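MDM10 isoform 1 (Saccharomyces cerevisiae, PDB 7BTX) helps tether the endoplasmic reticulum to mitochondria as a component of the ERMES complex and takes part in late assembly steps of the TOM translocase. Local coordinates at residues 37-42 and 428-433; 292-297 and 307-312. One frame throughout, in Å; residues are numbered along the deposited sequence.

Contact 1: 37-42 and 428-433; sequences FRIPSA and KLLWEG
The ammonium end of K428 lies over one face of the F37 ring, with NZ 4.7 Å from the ring centroid and only 6° off the normal, a cation-pi contact. CE is over that same face, displaced toward the rim. NZ also donates to the backbone O of F37 at 2.9 Å, reaching it from a little outside the carbonyl plane with a C=O...N angle of 145°. A second bond runs from NZ to the carbonyl of L35, just upstream, so the amine holds two backbone oxygens and one ring. With CG between its own N and carbonyl carbon (chi1 57°), F37 points its side chain at the strand, where CE2 meets L430 CB at 3.6 Å and CD2 meets L430 CD2 at 3.7 Å. The other branch of L430, CD1, meets I39 and P40: it is 3.9 Å from I39 CD1 and equally far from P40 CD, the proline crossing the leucine at about a right angle. I39 CG1 also rests beside K428 CB and CG. A methionine in place of K428 would probably leave the carbonyls of F37 and L35 without their shared donor and the F37 ring without its cation. F37 also touches S419 of the adjacent strand 413-420. K428 and L430 point at the loop and L429 away, the alternation of a beta strand; strand 426-434 is part of the wall of a membrane beta-barrel, as expected of the MDM10 family, and the segment before strand 44-48 lies against it.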
ATOM      1  N   PHE D  37      29.979   3.236   3.497  1.00 50.66           N
ATOM      2  CA  PHE D  37      29.109   3.552   2.377  1.00 50.66           C
ATOM      3  C   PHE D  37      27.841   2.700   2.441  1.00 50.66           C
ATOM      4  O   PHE D  37      27.701   1.794   3.267  1.00 50.66           O
ATOM      5  CB  PHE D  37      29.848   3.384   1.050  1.00 50.66           C
ATOM      6  CG  PHE D  37      30.432   2.020   0.823  1.00 50.66           C
ATOM      7  CD1 PHE D  37      31.737   1.746   1.181  1.00 50.66           C
ATOM      8  CD2 PHE D  37      29.698   1.028   0.195  1.00 50.66           C
ATOM      9  CE1 PHE D  37      32.282   0.504   0.954  1.00 50.66           C
ATOM     10  CE2 PHE D  37      30.242  -0.214  -0.029  1.00 50.66           C
ATOM     11  CZ  PHE D  37      31.532  -0.474   0.348  1.00 50.66           C
ATOM     12  N   ARG D  38      26.900   2.997   1.552  1.00 54.65           N
ATOM     13  CA  ARG D  38      25.555   2.448   1.629  1.00 54.65           C
ATOM     14  C   ARG D  38      25.295   1.524   0.450  1.00 54.65           C
ATOM     15  O   ARG D  38      25.597   1.869  -0.696  1.00 54.65           O
ATOM     16  CB  ARG D  38      24.516   3.568   1.663  1.00 54.65           C
ATOM     17  CG  ARG D  38      23.177   3.141   2.227  1.00 54.65           C
ATOM     18  CD  ARG D  38      23.318   2.667   3.656  1.00 54.65           C
ATOM     19  NE  ARG D  38      23.613   3.771   4.561  1.00 54.65           N
ATOM     20  CZ  ARG D  38      22.687   4.495   5.180  1.00 54.65           C
ATOM     21  NH1 ARG D  38      21.402   4.229   4.996  1.00 54.65           N
ATOM     22  NH2 ARG D  38      23.046   5.484   5.985  1.00 54.65           N
ATOM     23  N   ILE D  39      24.726   0.359   0.740  1.00 50.19           N
ATOM     24  CA  ILE D  39      24.368  -0.638  -0.264  1.00 50.19           C
ATOM     25  C   ILE D  39      22.887  -0.482  -0.588  1.00 50.19           C
ATOM     26  O   ILE D  39      22.070  -0.353   0.335  1.00 50.19           O
ATOM     27  CB  ILE D  39      24.685  -2.057   0.235  1.00 50.19           C
ATOM     28  CG1 ILE D  39      26.177  -2.205   0.511  1.00 50.19           C
ATOM     29  CG2 ILE D  39      24.241  -3.107  -0.760  1.00 50.19           C
ATOM     30  CD1 ILE D  39      27.038  -1.816  -0.633  1.00 50.19           C
ATOM     31  N   PRO D  40      22.498  -0.457  -1.863  1.00 49.39           N
ATOM     32  CA  PRO D  40      21.073  -0.445  -2.198  1.00 49.39           C
ATOM     33  C   PRO D  40      20.408  -1.758  -1.822  1.00 49.39           C
ATOM     34  O   PRO D  40      21.032  -2.821  -1.829  1.00 49.39           O
ATOM     35  CB  PRO D  40      21.071  -0.236  -3.716  1.00 49.39           C
ATOM     36  CG  PRO D  40      22.413   0.303  -4.035  1.00 49.39           C
ATOM     37  CD  PRO D  40      23.339  -0.317  -3.061  1.00 49.39           C
ATOM     38  N   SER D  41      19.124  -1.678  -1.482  1.00 53.60           N
ATOM     39  CA  SER D  41      18.391  -2.831  -0.977  1.00 53.60           C
ATOM     40  C   SER D  41      17.330  -3.324  -1.955  1.00 53.60           C
ATOM     41  O   SER D  41      16.666  -4.330  -1.695  1.00 53.60           O
ATOM     42  CB  SER D  41      17.756  -2.508   0.371  1.00 53.60           C
ATOM     43  OG  SER D  41      16.867  -1.413   0.257  1.00 53.60           O
ATOM     44  N   ALA D  42      17.174  -2.641  -3.087  1.00 48.77           N
ATOM     45  CA  ALA D  42      16.193  -2.998  -4.103  1.00 48.77           C
ATOM     46  C   ALA D  42      16.597  -2.308  -5.395  1.00 48.77           C
ATOM     47  O   ALA D  42      17.523  -1.494  -5.416  1.00 48.77           O
ATOM     48  CB  ALA D  42      14.779  -2.584  -3.711  1.00 48.77           C
ATOM     49  N   LYS D 428      30.801  -5.868   2.313  1.00 46.51           N
ATOM     50  CA  LYS D 428      30.029  -5.064   1.384  1.00 46.51           C
ATOM     51  C   LYS D 428      30.824  -4.841   0.111  1.00 46.51           C
ATOM     52  O   LYS D 428      32.007  -4.512   0.155  1.00 46.51           O
ATOM     53  CB  LYS D 428      29.663  -3.722   2.010  1.00 46.51           C
ATOM     54  CG  LYS D 428      28.750  -3.832   3.202  1.00 46.51           C
ATOM     55  CD  LYS D 428      29.065  -2.778   4.234  1.00 46.51           C
ATOM     56  CE  LYS D 428      28.776  -1.390   3.713  1.00 46.51           C
ATOM     57  NZ  LYS D 428      29.065  -0.356   4.738  1.00 46.51           N
ATOM     58  N   LEU D 429      30.172  -5.034  -1.025  1.00 44.68           N
ATOM     59  CA  LEU D 429      30.744  -4.704  -2.318  1.00 44.68           C
ATOM     60  C   LEU D 429      29.843  -3.690  -2.997  1.00 44.68           C
ATOM     61  O   LEU D 429      28.630  -3.696  -2.797  1.00 44.68           O
ATOM     62  CB  LEU D 429      30.894  -5.936  -3.209  1.00 44.68           C
ATOM     63  CG  LEU D 429      31.778  -7.081  -2.726  1.00 44.68           C
ATOM     64  CD1 LEU D 429      30.943  -8.188  -2.118  1.00 44.68           C
ATOM     65  CD2 LEU D 429      32.598  -7.608  -3.880  1.00 44.68           C
ATOM     66  N   LEU D 430      30.438  -2.818  -3.801  1.00 42.00           N
ATOM     67  CA  LEU D 430      29.666  -1.782  -4.467  1.00 42.00           C
ATOM     68  C   LEU D 430      30.385  -1.359  -5.731  1.00 42.00           C
ATOM     69  O   LEU D 430      31.564  -1.014  -5.685  1.00 42.00           O
ATOM     70  CB  LEU D 430      29.461  -0.569  -3.557  1.00 42.00           C
ATOM     71  CG  LEU D 430      28.569   0.552  -4.095  1.00 42.00           C
ATOM     72  CD1 LEU D 430      27.112   0.174  -4.009  1.00 42.00           C
ATOM     73  CD2 LEU D 430      28.822   1.833  -3.348  1.00 42.00           C
ATOM     74  N   TRP D 431      29.677  -1.389  -6.849  1.00 44.04           N
ATOM     75  CA  TRP D 431      30.167  -0.834  -8.097  1.00 44.04           C
ATOM     76  C   TRP D 431      29.351   0.404  -8.433  1.00 44.04           C
ATOM     77  O   TRP D 431      28.150   0.448  -8.172  1.00 44.04           O
ATOM     78  CB  TRP D 431      30.080  -1.855  -9.230  1.00 44.04           C
ATOM     79  CG  TRP D 431      30.505  -1.308 -10.538  1.00 44.04           C
ATOM     80  CD1 TRP D 431      31.770  -1.028 -10.928  1.00 44.04           C
ATOM     81  CD2 TRP D 431      29.659  -0.956 -11.632  1.00 44.04           C
ATOM     82  NE1 TRP D 431      31.775  -0.526 -12.202  1.00 44.04           N
ATOM     83  CE2 TRP D 431      30.486  -0.471 -12.658  1.00 44.04           C
ATOM     84  CE3 TRP D 431      28.280  -1.003 -11.846  1.00 44.04           C
ATOM     85  CZ2 TRP D 431      29.983  -0.039 -13.875  1.00 44.04           C
ATOM     86  CZ3 TRP D 431      27.785  -0.573 -13.051  1.00 44.04           C
ATOM     87  CH2 TRP D 431      28.631  -0.097 -14.052  1.00 44.04           C
ATOM     88  N   GLU D 432      30.011   1.422  -8.978  1.00 46.19           N
ATOM     89  CA  GLU D 432      29.338   2.628  -9.437  1.00 46.19           C
ATOM     90  C   GLU D 432      29.898   3.023 -10.788  1.00 46.19           C
ATOM     91  O   GLU D 432      31.111   3.174 -10.936  1.00 46.19           O
ATOM     92  CB  GLU D 432      29.511   3.784  -8.455  1.00 46.19           C
ATOM     93  CG  GLU D 432      28.658   3.678  -7.218  1.00 46.19           C
ATOM     94  CD  GLU D 432      28.160   5.025  -6.751  1.00 46.19           C
ATOM     95  OE1 GLU D 432      28.464   6.031  -7.422  1.00 46.19           O
ATOM     96  OE2 GLU D 432      27.459   5.077  -5.720  1.00 46.19           O
ATOM     97  N   GLY D 433      29.022   3.196 -11.767  1.00 47.57           N
ATOM     98  CA  GLY D 433      29.471   3.563 -13.091  1.00 47.57           C
ATOM     99  C   GLY D 433      28.837   4.837 -13.596  1.00 47.57           C
ATOM    100  O   GLY D 433      27.621   4.898 -13.785  1.00 47.57           O
TER

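Contact 2: 292-297 and 307-312; sequences FCAKYD and LSFGCE
Segments 292-297 and 307-312 run antiparallel, their directions 164° apart over the touching residues, with F292 facing C311, A294 facing F309 and Y296 facing L307. Two backbone hydrogen bonds join them: C293 N to G310 O at 2.8 Å, and S308 N to K295 O at 2.9 Å. G310 O also receives the CA-H of F292, and C293 O that of F309, its CA 3.3 Å away. Y296 and L307 make a non-hydrogen-bonded pair whose side chains leave the same face of the sheet and cross at about a right angle. L307 CD1 sits 3.8 Å from Y296 CB and near the plane of the tyrosine ring, at its edge, while the hydroxyl OH of Y296 hydrogen-bonds S305 OG, in the connection between the segments. At the other end F292 CZ comes 3.5 Å from F309 CE1. The rings meet rim to rim, centroids 5.8 Å apart, neither lying over the other. A294 CB approaches the same F309 ring obliquely, 3.7 Å from CE1. On the opposite side of the pairing, C293 and K295 touch L34 and L35 of the N-terminal region. E312 goes on to a salt bridge with K417, and C311 pairs through its backbone with L418. The chemistry is thus divided: two backbone bonds, with CA-H...O contacts beside them, join the segments, while F292, A294, F309, L307 and the Y296 ring give one side a largely apolar surface, consistent with a barrel wall turned to membrane lipid.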
ATOM      1  N   PHE D 292      43.090   2.664   0.351  1.00 58.41           N
ATOM      2  CA  PHE D 292      42.992   1.651   1.397  1.00 58.41           C
ATOM      3  C   PHE D 292      42.713   2.299   2.749  1.00 58.41           C
ATOM      4  O   PHE D 292      43.137   3.431   2.989  1.00 58.41           O
ATOM      5  CB  PHE D 292      44.276   0.825   1.441  1.00 58.41           C
ATOM      6  CG  PHE D 292      44.305  -0.194   2.536  1.00 58.41           C
ATOM      7  CD1 PHE D 292      43.464  -1.289   2.498  1.00 58.41           C
ATOM      8  CD2 PHE D 292      45.170  -0.054   3.607  1.00 58.41           C
ATOM      9  CE1 PHE D 292      43.487  -2.228   3.506  1.00 58.41           C
ATOM     10  CE2 PHE D 292      45.199  -0.990   4.620  1.00 58.41           C
ATOM     11  CZ  PHE D 292      44.358  -2.077   4.568  1.00 58.41           C
ATOM     12  N   CYS D 293      41.996   1.606   3.639  1.00 55.27           N
ATOM     13  CA  CYS D 293      41.669   2.154   4.960  1.00 55.27           C
ATOM     14  C   CYS D 293      41.463   0.989   5.925  1.00 55.27           C
ATOM     15  O   CYS D 293      40.571   0.165   5.733  1.00 55.27           O
ATOM     16  CB  CYS D 293      40.435   3.036   4.911  1.00 55.27           C
ATOM     17  SG  CYS D 293      39.932   3.720   6.498  1.00 55.27           S
ATOM     18  N   ALA D 294      42.277   0.948   6.978  1.00 50.98           N
ATOM     19  CA  ALA D 294      42.185  -0.115   7.976  1.00 50.98           C
ATOM     20  C   ALA D 294      41.918   0.485   9.356  1.00 50.98           C
ATOM     21  O   ALA D 294      42.824   0.820  10.117  1.00 50.98           O
ATOM     22  CB  ALA D 294      43.456  -0.950   7.974  1.00 50.98           C
ATOM     23  N   LYS D 295      40.640   0.602   9.687  1.00 51.21           N
ATOM     24  CA  LYS D 295      40.267   1.136  10.989  1.00 51.21           C
ATOM     25  C   LYS D 295      40.308   0.044  12.043  1.00 51.21           C
ATOM     26  O   LYS D 295      39.646  -0.985  11.902  1.00 51.21           O
ATOM     27  CB  LYS D 295      38.876   1.752  10.939  1.00 51.21           C
ATOM     28  CG  LYS D 295      38.316   2.082  12.303  1.00 51.21           C
ATOM     29  CD  LYS D 295      37.131   3.008  12.216  1.00 51.21           C
ATOM     30  CE  LYS D 295      35.865   2.241  11.939  1.00 51.21           C
ATOM     31  NZ  LYS D 295      34.674   3.129  11.941  1.00 51.21           N
ATOM     32  N   TYR D 296      41.068   0.270  13.108  1.00 57.65           N
ATOM     33  CA  TYR D 296      41.051  -0.593  14.283  1.00 57.65           C
ATOM     34  C   TYR D 296      40.301   0.134  15.386  1.00 57.65           C
ATOM     35  O   TYR D 296      40.783   1.137  15.913  1.00 57.65           O
ATOM     36  CB  TYR D 296      42.457  -0.955  14.747  1.00 57.65           C
ATOM     37  CG  TYR D 296      42.453  -1.658  16.085  1.00 57.65           C
ATOM     38  CD1 TYR D 296      41.899  -2.922  16.220  1.00 57.65           C
ATOM     39  CD2 TYR D 296      42.987  -1.052  17.214  1.00 57.65           C
ATOM     40  CE1 TYR D 296      41.883  -3.567  17.436  1.00 57.65           C
ATOM     41  CE2 TYR D 296      42.976  -1.690  18.438  1.00 57.65           C
ATOM     42  CZ  TYR D 296      42.422  -2.947  18.540  1.00 57.65           C
ATOM     43  OH  TYR D 296      42.407  -3.593  19.752  1.00 57.65           O
ATOM     44  N   ASP D 297      39.131  -0.376  15.738  1.00 60.26           N
ATOM     45  CA  ASP D 297      38.320   0.237  16.769  1.00 60.26           C
ATOM     46  C   ASP D 297      38.609  -0.435  18.107  1.00 60.26           C
ATOM     47  O   ASP D 297      39.256  -1.482  18.173  1.00 60.26           O
ATOM     48  CB  ASP D 297      36.849   0.134  16.388  1.00 60.26           C
ATOM     49  CG  ASP D 297      36.006   1.190  17.039  1.00 60.26           C
ATOM     50  OD1 ASP D 297      35.681   2.184  16.361  1.00 60.26           O
ATOM     51  OD2 ASP D 297      35.664   1.027  18.226  1.00 60.26           O
ATOM     52  N   LEU D 307      37.840  -4.607  13.608  1.00 53.02           N
ATOM     53  CA  LEU D 307      38.882  -4.282  12.638  1.00 53.02           C
ATOM     54  C   LEU D 307      38.230  -4.216  11.256  1.00 53.02           C
ATOM     55  O   LEU D 307      38.094  -5.209  10.543  1.00 53.02           O
ATOM     56  CB  LEU D 307      40.029  -5.288  12.670  1.00 53.02           C
ATOM     57  CG  LEU D 307      41.204  -5.004  11.733  1.00 53.02           C
ATOM     58  CD1 LEU D 307      42.007  -3.823  12.229  1.00 53.02           C
ATOM     59  CD2 LEU D 307      42.090  -6.220  11.611  1.00 53.02           C
ATOM     60  N   SER D 308      37.839  -3.009  10.864  1.00 50.02           N
ATOM     61  CA  SER D 308      37.229  -2.818   9.564  1.00 50.02           C
ATOM     62  C   SER D 308      38.308  -2.719   8.491  1.00 50.02           C
ATOM     63  O   SER D 308      39.500  -2.630   8.776  1.00 50.02           O
ATOM     64  CB  SER D 308      36.341  -1.581   9.577  1.00 50.02           C
ATOM     65  OG  SER D 308      35.287  -1.735  10.507  1.00 50.02           O
ATOM     66  N   PHE D 309      37.879  -2.746   7.238  1.00 52.00           N
ATOM     67  CA  PHE D 309      38.781  -2.607   6.104  1.00 52.00           C
ATOM     68  C   PHE D 309      38.024  -1.879   5.003  1.00 52.00           C
ATOM     69  O   PHE D 309      36.799  -1.755   5.061  1.00 52.00           O
ATOM     70  CB  PHE D 309      39.296  -3.980   5.649  1.00 52.00           C
ATOM     71  CG  PHE D 309      40.504  -4.448   6.389  1.00 52.00           C
ATOM     72  CD1 PHE D 309      41.753  -3.935   6.094  1.00 52.00           C
ATOM     73  CD2 PHE D 309      40.392  -5.407   7.378  1.00 52.00           C
ATOM     74  CE1 PHE D 309      42.872  -4.368   6.778  1.00 52.00           C
ATOM     75  CE2 PHE D 309      41.505  -5.844   8.064  1.00 52.00           C
ATOM     76  CZ  PHE D 309      42.748  -5.321   7.764  1.00 52.00           C
ATOM     77  N   GLY D 310      38.740  -1.416   3.989  1.00 52.64           N
ATOM     78  CA  GLY D 310      38.118  -0.725   2.878  1.00 52.64           C
ATOM     79  C   GLY D 310      39.134  -0.461   1.795  1.00 52.64           C
ATOM     80  O   GLY D 310      40.206   0.069   2.073  1.00 52.64           O
ATOM     81  N   CYS D 311      38.818  -0.836   0.563  1.00 56.80           N
ATOM     82  CA  CYS D 311      39.827  -0.976  -0.479  1.00 56.80           C
ATOM     83  C   CYS D 311      39.309  -0.468  -1.820  1.00 56.80           C
ATOM     84  O   CYS D 311      39.215  -1.231  -2.781  1.00 56.80           O
ATOM     85  CB  CYS D 311      40.280  -2.432  -0.576  1.00 56.80           C
ATOM     86  SG  CYS D 311      41.751  -2.728  -1.598  1.00 56.80           S
ATOM     87  N   GLU D 312      38.870   0.796  -1.889  1.00 57.83           N
ATOM     88  CA  GLU D 312      38.231   1.254  -3.122  1.00 57.83           C
ATOM     89  C   GLU D 312      39.199   1.316  -4.300  1.00 57.83           C
ATOM     90  O   GLU D 312      40.403   1.523  -4.130  1.00 57.83           O
ATOM     91  CB  GLU D 312      37.546   2.620  -2.988  1.00 57.83           C
ATOM     92  CG  GLU D 312      38.405   3.847  -3.226  1.00 57.83           C
ATOM     93  CD  GLU D 312      37.603   5.129  -3.167  1.00 57.83           C
ATOM     94  OE1 GLU D 312      36.382   5.060  -2.931  1.00 57.83           O
ATOM     95  OE2 GLU D 312      38.193   6.211  -3.363  1.00 57.83           O
TER

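In the fold
From the N terminus, the chain runs through helices 5-16 and 30-33 into 37-42, which meets its partner at 428-433 with 385 residues in between. Contact 1 therefore spans nearly the whole barrel wall, tying the segment that leads into strand 44-48 to strand 426-434 near the C-terminal end. Contact 2 falls within that span and closes a far shorter loop, only nine residues lying between 292-297 and 307-312. The centres are 17 Å apart and the nearest atoms about 6 Å, without touching. Strand 413-420, through K417, is a neighbour of both.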